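Long-range contacts in putative ATP-dependent endonuclease of the OLD family (Thermus scotoductus, PDB 6P74), which degrades linear and supercoiled double-stranded DNA exonucleolytically from 5' to 3', nicks circular DNA, and hydrolyses ATP in a DNA-stimulated manner: residues R4-N9 and T73-P78; A69-V74 and A89-C94. All blocks are in the same frame, centred on the assembly; numbering follows the deposited sequence.

Contact 1 (R4-N9 and T73-P78); sequences RLQVKN and TVHFDP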
loop_
_atom_site.group_PDB
_atom_site.type_symbol
_atom_site.label_atom_id
_atom_site.label_comp_id
_atom_site.label_asym_id
_atom_site.label_seq_id
_atom_site.Cartn_x
_atom_site.Cartn_y
_atom_site.Cartn_z
ATOM N N ARG A 4 1.363 -22.110 -11.064
ATOM C CA ARG A 4 1.719 -21.193 -12.127
ATOM C C ARG A 4 0.959 -19.916 -11.845
ATOM O O ARG A 4 -0.118 -19.960 -11.241
ATOM C CB ARG A 4 1.426 -21.824 -13.490
ATOM C CG ARG A 4 1.583 -20.919 -14.670
ATOM C CD ARG A 4 1.314 -21.711 -15.931
ATOM N NE ARG A 4 1.312 -20.874 -17.132
ATOM C CZ ARG A 4 0.764 -21.230 -18.293
ATOM N NH1 ARG A 4 0.164 -22.409 -18.415
ATOM N NH2 ARG A 4 0.806 -20.404 -19.331
ATOM N N LEU A 5 1.546 -18.789 -12.244
ATOM C CA LEU A 5 0.936 -17.477 -12.089
ATOM C C LEU A 5 1.104 -16.736 -13.407
ATOM O O LEU A 5 2.207 -16.703 -13.961
ATOM C CB LEU A 5 1.545 -16.660 -10.950
ATOM C CG LEU A 5 1.142 -15.182 -10.909
ATOM C CD1 LEU A 5 -0.276 -15.049 -10.423
ATOM C CD2 LEU A 5 2.071 -14.418 -10.012
ATOM N N GLN A 6 0.024 -16.141 -13.909
ATOM C CA GLN A 6 0.096 -15.261 -15.072
ATOM C C GLN A 6 -0.480 -13.909 -14.697
ATOM O O GLN A 6 -1.550 -13.834 -14.087
ATOM C CB GLN A 6 -0.642 -15.835 -16.273
ATOM C CG GLN A 6 0.038 -17.046 -16.860
ATOM C CD GLN A 6 -0.896 -17.903 -17.701
ATOM O OE1 GLN A 6 -1.890 -18.453 -17.204
ATOM N NE2 GLN A 6 -0.580 -18.024 -18.985
ATOM N N VAL A 7 0.239 -12.844 -15.036
ATOM C CA VAL A 7 -0.197 -11.497 -14.713
ATOM C C VAL A 7 -0.045 -10.629 -15.948
ATOM O O VAL A 7 1.015 -10.618 -16.582
ATOM C CB VAL A 7 0.598 -10.913 -13.532
ATOM C CG1 VAL A 7 0.067 -9.550 -13.164
ATOM C CG2 VAL A 7 0.512 -11.841 -12.342
ATOM N N LYS A 8 -1.105 -9.910 -16.297
ATOM C CA LYS A 8 -1.082 -9.013 -17.443
ATOM C C LYS A 8 -1.646 -7.673 -17.012
ATOM O O LYS A 8 -2.796 -7.595 -16.566
ATOM C CB LYS A 8 -1.890 -9.580 -18.618
ATOM C CG LYS A 8 -1.406 -10.925 -19.125
ATOM C CD LYS A 8 -2.101 -11.302 -20.432
ATOM C CE LYS A 8 -1.434 -12.512 -21.087
ATOM N NZ LYS A 8 -1.531 -12.498 -22.583
ATOM N N ASN A 9 -0.833 -6.625 -17.131
ATOM C CA ASN A 9 -1.286 -5.246 -17.005
ATOM C C ASN A 9 -1.561 -4.826 -15.563
ATOM O O ASN A 9 -2.299 -3.854 -15.326
ATOM C CB ASN A 9 -2.526 -5.009 -17.878
ATOM C CG ASN A 9 -2.224 -5.153 -19.360
ATOM O OD1 ASN A 9 -1.200 -4.670 -19.841
ATOM N ND2 ASN A 9 -3.106 -5.824 -20.087
ATOM N N THR A 73 -4.069 -14.879 -13.490
ATOM C CA THR A 73 -4.475 -16.277 -13.572
ATOM C C THR A 73 -3.603 -17.106 -12.635
ATOM O O THR A 73 -2.374 -17.093 -12.757
ATOM C CB THR A 73 -4.360 -16.793 -15.015
ATOM O OG1 THR A 73 -5.141 -15.974 -15.891
ATOM C CG2 THR A 73 -4.846 -18.227 -15.110
ATOM N N VAL A 74 -4.225 -17.831 -11.707
ATOM C CA VAL A 74 -3.493 -18.720 -10.809
ATOM C C VAL A 74 -3.898 -20.157 -11.102
ATOM O O VAL A 74 -5.086 -20.493 -11.068
ATOM C CB VAL A 74 -3.743 -18.379 -9.337
ATOM C CG1 VAL A 74 -2.778 -19.151 -8.475
ATOM C CG2 VAL A 74 -3.588 -16.896 -9.112
ATOM N N HIS A 75 -2.916 -21.003 -11.390
ATOM C CA HIS A 75 -3.129 -22.418 -11.654
ATOM C C HIS A 75 -2.746 -23.247 -10.436
ATOM O O HIS A 75 -1.814 -22.911 -9.700
ATOM C CB HIS A 75 -2.304 -22.896 -12.846
ATOM C CG HIS A 75 -2.527 -22.116 -14.099
ATOM N ND1 HIS A 75 -3.093 -22.670 -15.229
ATOM C CD2 HIS A 75 -2.232 -20.833 -14.416
ATOM C CE1 HIS A 75 -3.137 -21.761 -16.186
ATOM N NE2 HIS A 75 -2.622 -20.637 -15.719
ATOM N N PHE A 76 -3.461 -24.350 -10.233
ATOM C CA PHE A 76 -3.184 -25.175 -9.072
ATOM C C PHE A 76 -3.451 -26.642 -9.383
ATOM O O PHE A 76 -3.994 -27.001 -10.428
ATOM C CB PHE A 76 -4.001 -24.712 -7.872
ATOM C CG PHE A 76 -5.469 -24.653 -8.145
ATOM C CD1 PHE A 76 -6.225 -25.811 -8.187
ATOM C CD2 PHE A 76 -6.096 -23.443 -8.370
ATOM C CE1 PHE A 76 -7.572 -25.763 -8.445
ATOM C CE2 PHE A 76 -7.433 -23.387 -8.624
ATOM C CZ PHE A 76 -8.176 -24.552 -8.659
ATOM N N ASP A 77 -3.060 -27.490 -8.433
ATOM C CA ASP A 77 -3.090 -28.933 -8.554
ATOM C C ASP A 77 -3.139 -29.495 -7.148
ATOM O O ASP A 77 -2.394 -29.013 -6.287
ATOM C CB ASP A 77 -1.862 -29.461 -9.289
ATOM C CG ASP A 77 -1.919 -30.946 -9.488
ATOM O OD1 ASP A 77 -2.832 -31.399 -10.208
ATOM O OD2 ASP A 77 -1.072 -31.656 -8.912
ATOM N N PRO A 78 -3.986 -30.491 -6.867
ATOM C CA PRO A 78 -4.889 -31.168 -7.808
ATOM C C PRO A 78 -6.104 -30.341 -8.186
ATOM O O PRO A 78 -6.392 -29.346 -7.520
ATOM C CB PRO A 78 -5.329 -32.396 -7.024
ATOM C CG PRO A 78 -5.355 -31.892 -5.609
ATOM C CD PRO A 78 -4.155 -30.995 -5.492
#

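Contact 2 (A69-V74 and A89-C94); sequences AIEITV and AFRLTC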
loop_
_atom_site.group_PDB
_atom_site.type_symbol
_atom_site.label_atom_id
_atom_site.label_comp_id
_atom_site.label_asym_id
_atom_site.label_seq_id
_atom_site.Cartn_x
_atom_site.Cartn_y
_atom_site.Cartn_z
ATOM N N ALA A 69 -6.869 -4.370 -19.833
ATOM C CA ALA A 69 -7.512 -5.192 -18.823
ATOM C C ALA A 69 -6.456 -5.829 -17.931
ATOM O O ALA A 69 -5.516 -6.461 -18.424
ATOM C CB ALA A 69 -8.381 -6.271 -19.472
ATOM N N ILE A 70 -6.613 -5.655 -16.622
ATOM C CA ILE A 70 -5.835 -6.430 -15.666
ATOM C C ILE A 70 -6.292 -7.885 -15.703
ATOM O O ILE A 70 -7.495 -8.176 -15.684
ATOM C CB ILE A 70 -5.981 -5.831 -14.261
ATOM C CG1 ILE A 70 -5.352 -4.434 -14.225
ATOM C CG2 ILE A 70 -5.373 -6.762 -13.222
ATOM C CD1 ILE A 70 -5.727 -3.601 -12.995
ATOM N N GLU A 71 -5.330 -8.808 -15.746
ATOM C CA GLU A 71 -5.609 -10.244 -15.800
ATOM C C GLU A 71 -4.633 -10.979 -14.890
ATOM O O GLU A 71 -3.428 -10.955 -15.138
ATOM C CB GLU A 71 -5.471 -10.774 -17.227
ATOM C CG GLU A 71 -6.741 -11.048 -17.965
ATOM C CD GLU A 71 -6.466 -11.772 -19.270
ATOM O OE1 GLU A 71 -6.347 -11.105 -20.322
ATOM O OE2 GLU A 71 -6.336 -13.013 -19.234
ATOM N N ILE A 72 -5.140 -11.658 -13.867
ATOM C CA ILE A 72 -4.309 -12.508 -13.024
ATOM C C ILE A 72 -4.880 -13.921 -13.046
ATOM O O ILE A 72 -6.030 -14.141 -12.650
ATOM C CB ILE A 72 -4.216 -11.975 -11.590
ATOM C CG1 ILE A 72 -3.716 -10.536 -11.603
ATOM C CG2 ILE A 72 -3.278 -12.836 -10.799
ATOM C CD1 ILE A 72 -4.001 -9.783 -10.341
ATOM N N THR A 73 -4.069 -14.879 -13.490
ATOM C CA THR A 73 -4.475 -16.277 -13.572
ATOM C C THR A 73 -3.603 -17.106 -12.635
ATOM O O THR A 73 -2.374 -17.093 -12.757
ATOM C CB THR A 73 -4.360 -16.793 -15.015
ATOM O OG1 THR A 73 -5.141 -15.974 -15.891
ATOM C CG2 THR A 73 -4.846 -18.227 -15.110
ATOM N N VAL A 74 -4.225 -17.831 -11.707
ATOM C CA VAL A 74 -3.493 -18.720 -10.809
ATOM C C VAL A 74 -3.898 -20.157 -11.102
ATOM O O VAL A 74 -5.086 -20.493 -11.068
ATOM C CB VAL A 74 -3.743 -18.379 -9.337
ATOM C CG1 VAL A 74 -2.778 -19.151 -8.475
ATOM C CG2 VAL A 74 -3.588 -16.896 -9.112
ATOM N N ALA A 89 -7.715 -23.730 -12.269
ATOM C CA ALA A 89 -7.173 -22.377 -12.239
ATOM C C ALA A 89 -8.311 -21.383 -12.094
ATOM O O ALA A 89 -9.458 -21.676 -12.427
ATOM C CB ALA A 89 -6.357 -22.060 -13.498
ATOM N N PHE A 90 -7.968 -20.203 -11.586
ATOM C CA PHE A 90 -8.863 -19.064 -11.499
ATOM C C PHE A 90 -8.265 -17.917 -12.295
ATOM O O PHE A 90 -7.044 -17.739 -12.302
ATOM C CB PHE A 90 -9.057 -18.628 -10.054
ATOM C CG PHE A 90 -9.549 -19.704 -9.155
ATOM C CD1 PHE A 90 -10.446 -20.662 -9.619
ATOM C CD2 PHE A 90 -9.160 -19.739 -7.829
ATOM C CE1 PHE A 90 -10.928 -21.651 -8.780
ATOM C CE2 PHE A 90 -9.641 -20.726 -6.972
ATOM C CZ PHE A 90 -10.514 -21.684 -7.446
ATOM N N ARG A 91 -9.118 -17.141 -12.972
ATOM C CA ARG A 91 -8.676 -15.972 -13.728
ATOM C C ARG A 91 -9.439 -14.749 -13.248
ATOM O O ARG A 91 -10.664 -14.683 -13.397
ATOM C CB ARG A 91 -8.864 -16.136 -15.237
ATOM C CG ARG A 91 -8.295 -14.946 -15.986
ATOM C CD ARG A 91 -8.884 -14.756 -17.356
ATOM N NE ARG A 91 -8.493 -15.819 -18.270
ATOM C CZ ARG A 91 -9.353 -16.538 -18.984
ATOM N NH1 ARG A 91 -10.658 -16.294 -18.895
ATOM N NH2 ARG A 91 -8.911 -17.489 -19.800
ATOM N N LEU A 92 -8.712 -13.782 -12.682
ATOM C CA LEU A 92 -9.299 -12.555 -12.165
ATOM C C LEU A 92 -9.058 -11.453 -13.184
ATOM O O LEU A 92 -7.908 -11.175 -13.544
ATOM C CB LEU A 92 -8.709 -12.180 -10.804
ATOM C CG LEU A 92 -9.275 -10.918 -10.133
ATOM C CD1 LEU A 92 -10.737 -11.085 -9.831
ATOM C CD2 LEU A 92 -8.515 -10.582 -8.851
ATOM N N THR A 93 -10.137 -10.849 -13.667
ATOM C CA THR A 93 -10.048 -9.784 -14.651
ATOM C C THR A 93 -10.635 -8.515 -14.057
ATOM O O THR A 93 -11.652 -8.558 -13.360
ATOM C CB THR A 93 -10.788 -10.142 -15.952
ATOM O OG1 THR A 93 -10.331 -11.407 -16.448
ATOM C CG2 THR A 93 -10.537 -9.081 -17.005
ATOM N N CYS A 94 -9.987 -7.385 -14.323
ATOM C CA CYS A 94 -10.548 -6.080 -13.996
ATOM C C CYS A 94 -10.370 -5.177 -15.205
ATOM O O CYS A 94 -9.237 -4.837 -15.566
ATOM C CB CYS A 94 -9.887 -5.473 -12.763
ATOM S SG CYS A 94 -10.564 -3.851 -12.335
#

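Contact 1 (R4-N9 and T73-P78)
Thr73 pairs with Gln6 through two backbone bonds, Thr73 N to Gln6 O and Gln6 N to Thr73 O, both 2.8 Å, where strands 70-76 and 2-10 run antiparallel in the sheet of the ATPase domain's N-terminal part. The rotation that puts Thr73 CG2 anti to the backbone N brings this methyl 3.6 Å from Gln6 OE1. Val74 faces Leu5 in the adjoining non-hydrogen-bonded pair, and Val74 CG2 meets Leu5 CD1 at 4.0 Å; both pack on helix 34-45, which begins within the probable ATP-binding P-loop. His75 returns to the face of Thr73 and Gln6. His75 N bonds to Arg4 O at 3.0 Å, while the imidazole lies beside the extended arginine chain. Arg4 CD sits over the His75 ring, 4.1 Å from its centroid, in a CH-pi contact, and guanidinium and ring planes are only 8° apart. At the ring edge, as modelled, His75 NE2 donates to Gln6 OE1 over 2.7 Å. That leaves Gln6 NE2 2.8 Å from Arg4 NH2, two donors together, so the amide orientation, and with it the histidine proton, is doubtful. The stacking does not depend on it: Asp17 takes Arg4 NH2 in a salt bridge and probably helps keep the guanidinium flat beside the imidazole.

Contact 2 (A69-V74 and A89-C94)
Arg91 and Thr73 face each other in a non-hydrogen-bonded pair, their CA atoms 4.2 Å apart, and Thr73 OG1 lies 3.3 Å from Arg91 CG, which is anti to its own backbone N. The arginine chain then bends at chi3 (-68°), setting NE beside Glu71. Glu71 OE2 lies 3.7 Å from Arg91 NE, well out of the guanidinium plane, a long salt bridge without a directed hydrogen bond; carboxylate and guanidinium planes stand 89° apart. Glu71 CG also runs alongside Thr93, 3.9 Å from Thr93 OG1. Six backbone bonds in the flanking pairs fix the strands that carry these residues: Ile70 with Cys94, Ile72 with Leu92 and Val74 with Phe90 each exchange two, Leu92 N to Ile72 O being the shortest at 2.7 Å. On the other face the contact is apolar, with Ile70 CB 4.2 Å from Cys94 CB. Farther out, Ile72 packs on Ala40 and Val44, and Val74 and Phe90 on Leu45, so that helix 34-45 lies against this face of the antiparallel sheet of the ATPase domain. Glu106, on strand 100-109, forms a salt bridge with Arg91 NH1. Arg91 thus has two acidic neighbours, whose charges would probably favour its ionised form.

From the N terminus, strand 2-10 comes first in the chain, and contact 1 closes an excursion of 63 residues that carries strand 13-19, strand 23-27 of the separate mixed sheet, and the probable P-loop with helix 34-45. Contact 2 then closes a short one through strand 79-82, beginning on the strand where contact 1 ends. The two loops follow one another with a small overlap, rather than nesting, and share Thr73 and Val74. Strand 70-76 is the common member, flanked by strands 2-10 and 85-97. A probable backbone bond, Lys8 N to Glu71 O, extends the first pairing beside the second, while the side chain of the corner residue Asn9 probably bonds to Ala69 O. One strand thus joins early and later parts of the antiparallel sheet.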